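Local structure of lysyl oxidase (Pichia pastoris, 1W7C) at residues 315-323 with 332-340; 597-607 with 639-649. The protein probably oxidises primary amines, including the side chains of peptidyl lysines, with a copper ion and a topaquinone cofactor in each subunit. All coordinates share one frame; numbering follows the deposited sequence.

In the fold
Both contacts are antiparallel strand pairs buried in the copper amine oxidase enzyme domain, and they are joined through strand 488-498, which pairs with strand 329-344 of interaction 1 and with strand 642-654 of interaction 2. Interaction 1 lies nearer the centre of the chain and is a local hairpin with few direct bonds, where an ordered water bridges the strands in place of a backbone bond and a buried carboxylate gathers side-chain and water partners on one face. Interaction 2 brings together segments distant in sequence, has continuous backbone pairing and apolar packing, and reaches partly exposed residues and a calcium ion at one end. The two touch where Glu-339 CG packs on Trp-597 CZ2 at 3.5 Å.

Interaction 1: residues 315-323 with 332-340; sequences RDTGISFYD and VYELSLQEL
Phe-321 and Leu-335 form an antiparallel hydrogen-bonded pair, N to O in both directions, and Asp-323 N adds a bond to Tyr-333 O where both chains turn a corner. On one face the ring of Tyr-322 and the extended chain of Glu-334 run side by side: CE2 of Tyr-322 lies 3.5 Å from Glu-334 CG, with ring and carboxylate planes 31° apart. With CG of Glu-334 opposite the main-chain nitrogen (chi1 177°) and the chain extended, OE1 reaches Ser-336 OG, which donates to it at 2.8 Å from above the carboxylate plane. Water 4 links OE1 to Tyr-322 OH, while OE2 makes a salt bridge with Lys-495 of the adjoining strand. A glutamine in its place would probably deprive Lys-495 of the negative charge it pairs with here. The pair is a beta hairpin of the enzyme domain, made by strands 318-326 and 329-344. Near its corner, Tyr-322 turns a ring edge to the face of Tyr-333 in a T-shaped pair, centroids 5.9 Å apart. Farther along, water 2 replaces a direct backbone bond, accepting from Leu-337 N and donating to Ile-319 O; water 1 donates to Leu-337 O and Ile-319 O and meets Thr-317 OG1, whose hydroxyl also bonds Ser-314.

Interaction 2: residues 597-607 with 639-649; sequences WARSNLFLTKH and LDGEDIVAWVN. With CA (calcium ion), chain D.
Asn-649 enters the bend that precedes strand 602-606, and each atom of its side chain touches that bend. CB rests 3.4 Å from Asn-601 O, the carbonyl that also accepts the backbone N-H of Asn-649. With CG placed beside its own backbone N (chi1 -63°), the amide points into the turn, where CG approaches Trp-597 CE3 at 3.8 Å. ND2 then donates to two carbonyls: Ser-600 O at 2.8 Å, in the amide plane, and Trp-597 O at 2.9 Å. OD1 lies at the edge of the indole, 3.2 Å from Trp-597 CE3, and accepts a bond from Asn-493. Both amide hydrogens are thus used to hold the bend. From there, paired bonds link Phe-603 with Trp-647 and Thr-605 with Val-645. NE1 of Trp-647 donates to Thr-605 OG1 at 2.9 Å, the hydroxyl lying in the ring plane, while Leu-604 CD2 packs on Ala-646 CB on the other face. At the far end His-607 CB sits against the carboxylate of Asp-643, whose OD1 binds calcium at 2.3 Å; Ile-644 O, Asp-497, Leu-498, Asp-499 and a water complete the site, and Lys-65 pairs with OD2. Strand 602-606 lies along one side of strand 642-654, which also pairs with strands 488-498 and 504-518, and Trp-597 and Trp-647 reach strand 329-344.

Interaction 1: residues 315-323 with 332-340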
loop_
_atom_site.group_PDB
_atom_site.type_symbol
_atom_site.label_atom_id
_atom_site.label_comp_id
_atom_site.label_asym_id
_atom_site.label_seq_id
_atom_site.Cartn_x
_atom_site.Cartn_y
_atom_site.Cartn_z
ATOM N N ARG A 315 22.615 12.618 13.639
ATOM C CA ARG A 315 21.767 13.700 14.093
ATOM C C ARG A 315 20.872 14.223 12.966
ATOM O O ARG A 315 19.673 14.472 13.169
ATOM C CB ARG A 315 22.661 14.804 14.663
ATOM C CG ARG A 315 21.962 16.086 14.982
ATOM C CD ARG A 315 22.222 17.182 13.897
ATOM N NE ARG A 315 21.455 18.388 14.167
ATOM C CZ ARG A 315 20.781 19.068 13.294
ATOM N NH1 ARG A 315 20.784 18.737 12.007
ATOM N NH2 ARG A 315 20.111 20.131 13.688
ATOM N N ASP A 316 21.422 14.358 11.767
ATOM C CA ASP A 316 20.645 14.932 10.676
ATOM C C ASP A 316 19.448 14.054 10.287
ATOM O O ASP A 316 18.343 14.572 10.115
ATOM C CB ASP A 316 21.485 15.112 9.416
ATOM C CG ASP A 316 22.522 16.224 9.500
ATOM O OD1 ASP A 316 22.537 17.023 10.480
ATOM O OD2 ASP A 316 23.390 16.309 8.593
ATOM N N THR A 317 19.682 12.756 10.138
ATOM C CA THR A 317 18.710 11.943 9.398
ATOM C C THR A 317 18.171 10.762 10.219
ATOM O O THR A 317 17.236 10.101 9.745
ATOM C CB THR A 317 19.273 11.380 8.112
ATOM O OG1 THR A 317 20.397 10.529 8.404
ATOM C CG2 THR A 317 19.772 12.469 7.143
ATOM N N GLY A 318 18.731 10.416 11.375
ATOM C CA GLY A 318 18.326 9.209 12.052
ATOM C C GLY A 318 19.079 7.994 11.541
ATOM O O GLY A 318 20.276 8.041 11.363
ATOM N N ILE A 319 18.358 6.914 11.263
ATOM C CA ILE A 319 18.978 5.631 10.962
ATOM C C ILE A 319 19.351 5.514 9.487
ATOM O O ILE A 319 18.655 6.039 8.617
ATOM C CB ILE A 319 18.072 4.478 11.396
ATOM C CG1 ILE A 319 18.883 3.249 11.782
ATOM C CG2 ILE A 319 17.029 4.115 10.320
ATOM C CD1 ILE A 319 18.059 2.150 12.462
ATOM N N SER A 320 20.445 4.808 9.232
ATOM C CA SER A 320 20.859 4.403 7.882
ATOM C C SER A 320 21.258 2.922 7.981
ATOM O O SER A 320 21.571 2.394 9.056
ATOM C CB SER A 320 22.122 5.151 7.457
ATOM O OG SER A 320 21.879 6.499 7.223
ATOM N N PHE A 321 21.281 2.277 6.813
ATOM C CA PHE A 321 21.636 0.870 6.692
ATOM C C PHE A 321 22.806 0.728 5.727
ATOM O O PHE A 321 22.786 1.330 4.645
ATOM C CB PHE A 321 20.459 0.064 6.155
ATOM C CG PHE A 321 19.249 0.102 7.036
ATOM C CD1 PHE A 321 18.327 1.131 6.893
ATOM C CD2 PHE A 321 19.032 -0.857 7.986
ATOM C CE1 PHE A 321 17.235 1.201 7.730
ATOM C CE2 PHE A 321 17.926 -0.806 8.825
ATOM C CZ PHE A 321 17.023 0.201 8.690
ATOM N N TYR A 322 23.756 -0.146 6.080
ATOM C CA TYR A 322 24.906 -0.400 5.234
ATOM C C TYR A 322 25.109 -1.893 5.067
ATOM O O TYR A 322 24.834 -2.709 5.973
ATOM C CB TYR A 322 26.176 0.264 5.810
ATOM C CG TYR A 322 26.175 1.748 5.668
ATOM C CD1 TYR A 322 25.673 2.570 6.671
ATOM C CD2 TYR A 322 26.646 2.344 4.525
ATOM C CE1 TYR A 322 25.628 3.979 6.486
ATOM C CE2 TYR A 322 26.626 3.701 4.353
ATOM C CZ TYR A 322 26.136 4.513 5.342
ATOM O OH TYR A 322 26.150 5.878 5.131
ATOM N N ASP A 323 25.639 -2.246 3.891
ATOM C CA ASP A 323 25.995 -3.654 3.613
ATOM C C ASP A 323 24.825 -4.601 3.795
ATOM O O ASP A 323 24.911 -5.596 4.504
ATOM C CB ASP A 323 27.212 -4.085 4.457
ATOM C CG ASP A 323 27.905 -5.290 3.896
ATOM O OD1 ASP A 323 28.479 -6.065 4.707
ATOM O OD2 ASP A 323 27.918 -5.503 2.662
ATOM N N VAL A 332 22.464 -4.081 -1.379
ATOM C CA VAL A 332 22.439 -2.613 -1.219
ATOM C C VAL A 332 23.648 -2.220 -0.346
ATOM O O VAL A 332 23.776 -2.672 0.784
ATOM C CB VAL A 332 21.130 -2.132 -0.517
ATOM C CG1 VAL A 332 21.213 -0.626 -0.203
ATOM C CG2 VAL A 332 19.908 -2.466 -1.324
ATOM N N TYR A 333 24.497 -1.354 -0.895
ATOM C CA TYR A 333 25.629 -0.848 -0.146
ATOM C C TYR A 333 25.189 0.116 0.963
ATOM O O TYR A 333 25.624 -0.004 2.103
ATOM C CB TYR A 333 26.682 -0.202 -1.066
ATOM C CG TYR A 333 27.771 0.470 -0.216
ATOM C CD1 TYR A 333 28.700 -0.292 0.461
ATOM C CD2 TYR A 333 27.827 1.855 -0.073
ATOM C CE1 TYR A 333 29.633 0.303 1.302
ATOM C CE2 TYR A 333 28.747 2.464 0.746
ATOM C CZ TYR A 333 29.656 1.671 1.436
ATOM O OH TYR A 333 30.554 2.243 2.285
ATOM N N GLU A 334 24.316 1.054 0.585
ATOM C CA GLU A 334 23.808 2.091 1.481
ATOM C C GLU A 334 22.345 2.324 1.190
ATOM O O GLU A 334 21.989 2.505 0.025
ATOM C CB GLU A 334 24.573 3.402 1.239
ATOM C CG GLU A 334 24.065 4.568 2.084
ATOM C CD GLU A 334 24.784 5.888 1.888
ATOM O OE1 GLU A 334 24.356 6.855 2.548
ATOM O OE2 GLU A 334 25.762 5.969 1.088
ATOM N N LEU A 335 21.551 2.338 2.261
ATOM C CA LEU A 335 20.152 2.770 2.179
ATOM C C LEU A 335 20.008 3.853 3.234
ATOM O O LEU A 335 20.148 3.563 4.421
ATOM C CB LEU A 335 19.200 1.585 2.442
ATOM C CG LEU A 335 17.715 1.943 2.582
ATOM C CD1 LEU A 335 17.185 2.584 1.312
ATOM C CD2 LEU A 335 16.917 0.711 2.902
ATOM N N SER A 336 19.698 5.065 2.846
ATOM C CA SER A 336 19.686 6.135 3.842
ATOM C C SER A 336 18.678 7.219 3.444
ATOM O O SER A 336 18.759 7.833 2.383
ATOM C CB SER A 336 21.075 6.759 3.995
ATOM O OG SER A 336 21.583 7.161 2.740
ATOM N N LEU A 337 17.737 7.467 4.342
ATOM C CA LEU A 337 16.922 8.680 4.237
ATOM C C LEU A 337 17.845 9.888 4.182
ATOM O O LEU A 337 18.786 9.998 4.984
ATOM C CB LEU A 337 16.019 8.773 5.460
ATOM C CG LEU A 337 15.159 10.040 5.539
ATOM C CD1 LEU A 337 14.074 10.060 4.482
ATOM C CD2 LEU A 337 14.598 10.185 6.931
ATOM N N GLN A 338 17.528 10.818 3.291
ATOM C CA GLN A 338 18.361 11.978 3.043
ATOM C C GLN A 338 17.779 13.298 3.510
ATOM O O GLN A 338 18.510 14.179 3.937
ATOM C CB GLN A 338 18.609 12.102 1.530
ATOM C CG GLN A 338 19.471 10.992 1.035
ATOM C CD GLN A 338 20.879 11.102 1.507
ATOM O OE1 GLN A 338 21.496 12.161 1.395
ATOM N NE2 GLN A 338 21.393 10.013 2.061
ATOM N N GLU A 339 16.471 13.445 3.378
ATOM C CA GLU A 339 15.806 14.747 3.593
ATOM C C GLU A 339 14.327 14.528 3.633
ATOM O O GLU A 339 13.803 13.591 3.027
ATOM C CB GLU A 339 16.168 15.753 2.514
ATOM C CG GLU A 339 15.561 17.153 2.579
ATOM C CD GLU A 339 15.923 17.950 3.838
ATOM O OE1 GLU A 339 15.495 17.574 4.959
ATOM O OE2 GLU A 339 16.594 19.018 3.685
ATOM N N LEU A 340 13.664 15.392 4.374
ATOM C CA LEU A 340 12.211 15.462 4.413
ATOM C C LEU A 340 11.839 16.926 4.386
ATOM O O LEU A 340 12.339 17.714 5.205
ATOM C CB LEU A 340 11.577 14.823 5.658
ATOM C CG LEU A 340 11.993 13.537 6.234
ATOM C CD1 LEU A 340 13.239 13.760 7.042
ATOM C CD2 LEU A 340 10.834 13.004 7.139
HETATM O O HOH W 1 19.731 8.335 6.975
HETATM O O HOH W 2 17.505 5.325 6.177
HETATM O O HOH W 3 23.937 7.602 5.771
HETATM O O HOH W 4 26.047 8.313 4.440
#

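Interaction 2: residues 597-607 with 639-649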
loop_
_atom_site.group_PDB
_atom_site.type_symbol
_atom_site.label_atom_id
_atom_site.label_comp_id
_atom_site.label_asym_id
_atom_site.label_seq_id
_atom_site.Cartn_x
_atom_site.Cartn_y
_atom_site.Cartn_z
ATOM N N TRP A 597 15.952 17.752 -5.709
ATOM C CA TRP A 597 15.620 16.342 -5.838
ATOM C C TRP A 597 14.124 16.058 -5.759
ATOM O O TRP A 597 13.710 14.965 -6.120
ATOM C CB TRP A 597 16.312 15.552 -4.687
ATOM C CG TRP A 597 15.981 16.072 -3.330
ATOM C CD1 TRP A 597 16.666 17.042 -2.671
ATOM C CD2 TRP A 597 14.805 15.835 -2.594
ATOM N NE1 TRP A 597 16.003 17.386 -1.529
ATOM C CE2 TRP A 597 14.851 16.647 -1.458
ATOM C CE3 TRP A 597 13.725 14.947 -2.734
ATOM C CZ2 TRP A 597 13.859 16.623 -0.483
ATOM C CZ3 TRP A 597 12.755 14.911 -1.734
ATOM C CH2 TRP A 597 12.836 15.741 -0.634
ATOM N N ALA A 598 13.320 17.030 -5.306
ATOM C CA ALA A 598 11.931 16.753 -4.906
ATOM C C ALA A 598 10.897 16.940 -6.023
ATOM O O ALA A 598 9.717 16.858 -5.784
ATOM C CB ALA A 598 11.571 17.570 -3.693
ATOM N N ARG A 599 11.376 17.094 -7.253
ATOM C CA ARG A 599 10.573 17.497 -8.393
ATOM C C ARG A 599 10.141 16.370 -9.337
ATOM O O ARG A 599 9.315 16.627 -10.214
ATOM C CB ARG A 599 11.331 18.538 -9.216
ATOM C CG ARG A 599 12.701 18.081 -9.733
ATOM C CD ARG A 599 13.473 19.197 -10.380
ATOM N NE ARG A 599 14.868 18.809 -10.666
ATOM C CZ ARG A 599 15.247 18.185 -11.757
ATOM N NH1 ARG A 599 14.399 17.902 -12.728
ATOM N NH2 ARG A 599 16.520 17.898 -11.911
ATOM N N SER A 600 10.677 15.161 -9.117
ATOM C CA SER A 600 10.314 13.975 -9.884
ATOM C C SER A 600 10.202 12.835 -8.905
ATOM O O SER A 600 10.595 12.961 -7.758
ATOM C CB SER A 600 11.381 13.662 -10.939
ATOM O OG SER A 600 11.505 14.800 -11.787
ATOM N N ASN A 601 9.684 11.693 -9.347
ATOM C CA ASN A 601 9.577 10.549 -8.438
ATOM C C ASN A 601 10.915 9.914 -8.031
ATOM O O ASN A 601 11.071 9.450 -6.911
ATOM C CB ASN A 601 8.666 9.462 -9.013
ATOM C CG ASN A 601 7.231 9.881 -9.165
ATOM O OD1 ASN A 601 6.654 9.711 -10.257
ATOM N ND2 ASN A 601 6.629 10.372 -8.111
ATOM N N LEU A 602 11.854 9.864 -8.987
ATOM C CA LEU A 602 13.140 9.246 -8.732
ATOM C C LEU A 602 14.185 9.733 -9.736
ATOM O O LEU A 602 13.873 10.209 -10.839
ATOM C CB LEU A 602 13.080 7.752 -8.637
ATOM C CG LEU A 602 13.262 6.630 -9.604
ATOM C CD1 LEU A 602 14.512 6.606 -10.375
ATOM C CD2 LEU A 602 13.229 5.338 -8.769
ATOM N N PHE A 603 15.440 9.644 -9.303
ATOM C CA PHE A 603 16.572 9.976 -10.140
ATOM C C PHE A 603 17.590 8.858 -10.063
ATOM O O PHE A 603 17.773 8.233 -9.024
ATOM C CB PHE A 603 17.258 11.253 -9.644
ATOM C CG PHE A 603 16.444 12.509 -9.854
ATOM C CD1 PHE A 603 15.526 12.924 -8.890
ATOM C CD2 PHE A 603 16.564 13.237 -10.995
ATOM C CE1 PHE A 603 14.759 14.060 -9.115
ATOM C CE2 PHE A 603 15.822 14.377 -11.206
ATOM C CZ PHE A 603 14.888 14.781 -10.279
ATOM N N LEU A 604 18.246 8.596 -11.189
ATOM C CA LEU A 604 19.367 7.626 -11.249
ATOM C C LEU A 604 20.648 8.358 -11.544
ATOM O O LEU A 604 20.689 9.146 -12.513
ATOM C CB LEU A 604 19.087 6.632 -12.381
ATOM C CG LEU A 604 17.805 5.810 -12.215
ATOM C CD1 LEU A 604 17.543 4.992 -13.474
ATOM C CD2 LEU A 604 17.839 4.888 -11.026
ATOM N N THR A 605 21.680 8.165 -10.726
ATOM C CA THR A 605 22.958 8.800 -10.961
ATOM C C THR A 605 24.099 7.820 -10.856
ATOM O O THR A 605 23.974 6.729 -10.276
ATOM C CB THR A 605 23.219 9.944 -9.984
ATOM O OG1 THR A 605 23.354 9.402 -8.656
ATOM C CG2 THR A 605 22.071 10.985 -9.988
ATOM N N LYS A 606 25.255 8.226 -11.373
ATOM C CA LYS A 606 26.498 7.498 -11.177
ATOM C C LYS A 606 26.994 7.745 -9.766
ATOM O O LYS A 606 27.155 8.877 -9.348
ATOM C CB LYS A 606 27.511 7.919 -12.246
ATOM C CG LYS A 606 28.899 7.390 -12.071
ATOM C CD LYS A 606 29.842 7.999 -13.142
ATOM C CE LYS A 606 31.247 7.614 -12.990
ATOM N NZ LYS A 606 31.976 8.124 -14.148
ATOM N N HIS A 607 27.303 6.680 -9.059
ATOM C CA HIS A 607 27.786 6.785 -7.692
ATOM C C HIS A 607 29.052 7.621 -7.632
ATOM O O HIS A 607 29.968 7.402 -8.421
ATOM C CB HIS A 607 28.125 5.430 -7.103
ATOM C CG HIS A 607 28.600 5.520 -5.688
ATOM N ND1 HIS A 607 29.912 5.782 -5.361
ATOM C CD2 HIS A 607 27.910 5.538 -4.530
ATOM C CE1 HIS A 607 30.011 5.917 -4.047
ATOM N NE2 HIS A 607 28.810 5.740 -3.514
ATOM N N LEU A 639 25.245 5.645 -17.623
ATOM C CA LEU A 639 24.862 4.692 -16.585
ATOM C C LEU A 639 24.941 3.252 -17.126
ATOM O O LEU A 639 24.489 2.312 -16.487
ATOM C CB LEU A 639 23.428 4.966 -16.120
ATOM C CG LEU A 639 23.177 6.342 -15.493
ATOM C CD1 LEU A 639 21.679 6.505 -15.225
ATOM C CD2 LEU A 639 23.997 6.576 -14.259
ATOM N N ASP A 640 25.490 3.104 -18.329
ATOM C CA ASP A 640 25.424 1.848 -19.056
ATOM C C ASP A 640 26.615 0.964 -18.639
ATOM O O ASP A 640 27.627 0.937 -19.293
ATOM C CB ASP A 640 25.430 2.173 -20.568
ATOM C CG ASP A 640 25.052 1.011 -21.427
ATOM O OD1 ASP A 640 24.874 -0.085 -20.904
ATOM O OD2 ASP A 640 24.927 1.099 -22.665
ATOM N N GLY A 641 26.495 0.312 -17.486
ATOM C CA GLY A 641 27.579 -0.486 -16.907
ATOM C C GLY A 641 28.401 0.374 -15.957
ATOM O O GLY A 641 29.567 0.676 -16.200
ATOM N N GLU A 642 27.754 0.822 -14.898
ATOM C CA GLU A 642 28.308 1.756 -13.951
ATOM C C GLU A 642 27.715 1.463 -12.584
ATOM O O GLU A 642 26.696 0.795 -12.482
ATOM C CB GLU A 642 28.012 3.197 -14.372
ATOM C CG GLU A 642 28.670 3.625 -15.678
ATOM C CD GLU A 642 30.193 3.664 -15.666
ATOM O OE1 GLU A 642 30.822 3.769 -14.600
ATOM O OE2 GLU A 642 30.772 3.603 -16.760
ATOM N N ASP A 643 28.333 2.001 -11.542
ATOM C CA ASP A 643 27.745 1.943 -10.196
ATOM C C ASP A 643 26.663 3.013 -10.130
ATOM O O ASP A 643 26.947 4.217 -10.268
ATOM C CB ASP A 643 28.834 2.205 -9.183
ATOM C CG ASP A 643 28.378 2.031 -7.779
ATOM O OD1 ASP A 643 27.158 1.884 -7.548
ATOM O OD2 ASP A 643 29.221 1.997 -6.832
ATOM N N ILE A 644 25.419 2.564 -10.007
ATOM C CA ILE A 644 24.245 3.414 -10.048
ATOM C C ILE A 644 23.726 3.570 -8.624
ATOM O O ILE A 644 23.777 2.646 -7.785
ATOM C CB ILE A 644 23.165 2.766 -10.963
ATOM C CG1 ILE A 644 23.695 2.650 -12.395
ATOM C CG2 ILE A 644 21.858 3.577 -10.932
ATOM C CD1 ILE A 644 22.815 1.880 -13.335
ATOM N N VAL A 645 23.211 4.771 -8.366
ATOM C CA VAL A 645 22.456 5.072 -7.155
ATOM C C VAL A 645 21.058 5.552 -7.600
ATOM O O VAL A 645 20.934 6.357 -8.535
ATOM C CB VAL A 645 23.120 6.227 -6.347
ATOM C CG1 VAL A 645 22.311 6.603 -5.126
ATOM C CG2 VAL A 645 24.540 5.881 -6.006
ATOM N N ALA A 646 20.019 5.005 -6.950
ATOM C CA ALA A 646 18.664 5.503 -7.147
ATOM C C ALA A 646 18.313 6.382 -5.956
ATOM O O ALA A 646 18.446 6.002 -4.836
ATOM C CB ALA A 646 17.665 4.367 -7.283
ATOM N N TRP A 647 17.836 7.576 -6.272
ATOM C CA TRP A 647 17.374 8.539 -5.255
ATOM C C TRP A 647 15.849 8.530 -5.422
ATOM O O TRP A 647 15.331 9.049 -6.426
ATOM C CB TRP A 647 17.977 9.939 -5.550
ATOM C CG TRP A 647 19.478 9.962 -5.641
ATOM C CD1 TRP A 647 20.180 9.730 -6.755
ATOM C CD2 TRP A 647 20.446 10.287 -4.610
ATOM N NE1 TRP A 647 21.524 9.814 -6.492
ATOM C CE2 TRP A 647 21.719 10.160 -5.184
ATOM C CE3 TRP A 647 20.358 10.607 -3.253
ATOM C CZ2 TRP A 647 22.898 10.411 -4.483
ATOM C CZ3 TRP A 647 21.526 10.861 -2.541
ATOM C CH2 TRP A 647 22.795 10.744 -3.156
ATOM N N VAL A 648 15.175 7.885 -4.458
ATOM C CA VAL A 648 13.783 7.534 -4.556
ATOM C C VAL A 648 12.967 8.384 -3.615
ATOM O O VAL A 648 13.291 8.499 -2.444
ATOM C CB VAL A 648 13.548 6.037 -4.240
ATOM C CG1 VAL A 648 12.107 5.719 -4.410
ATOM C CG2 VAL A 648 14.428 5.163 -5.128
ATOM N N ASN A 649 11.913 9.023 -4.128
ATOM C CA ASN A 649 11.060 9.865 -3.325
ATOM C C ASN A 649 9.736 9.225 -2.932
ATOM O O ASN A 649 9.113 8.486 -3.708
ATOM C CB ASN A 649 10.767 11.182 -4.047
ATOM C CG ASN A 649 12.004 11.981 -4.270
ATOM O OD1 ASN A 649 12.919 11.968 -3.428
ATOM N ND2 ASN A 649 12.063 12.679 -5.408
HETATM CA CA CA D . 25.149 1.019 -6.766
HETATM O O HOH W 5 7.758 10.238 -5.505
HETATM O O HOH W 6 33.234 4.904 -14.208
HETATM O O HOH W 7 25.240 -0.204 -8.856
#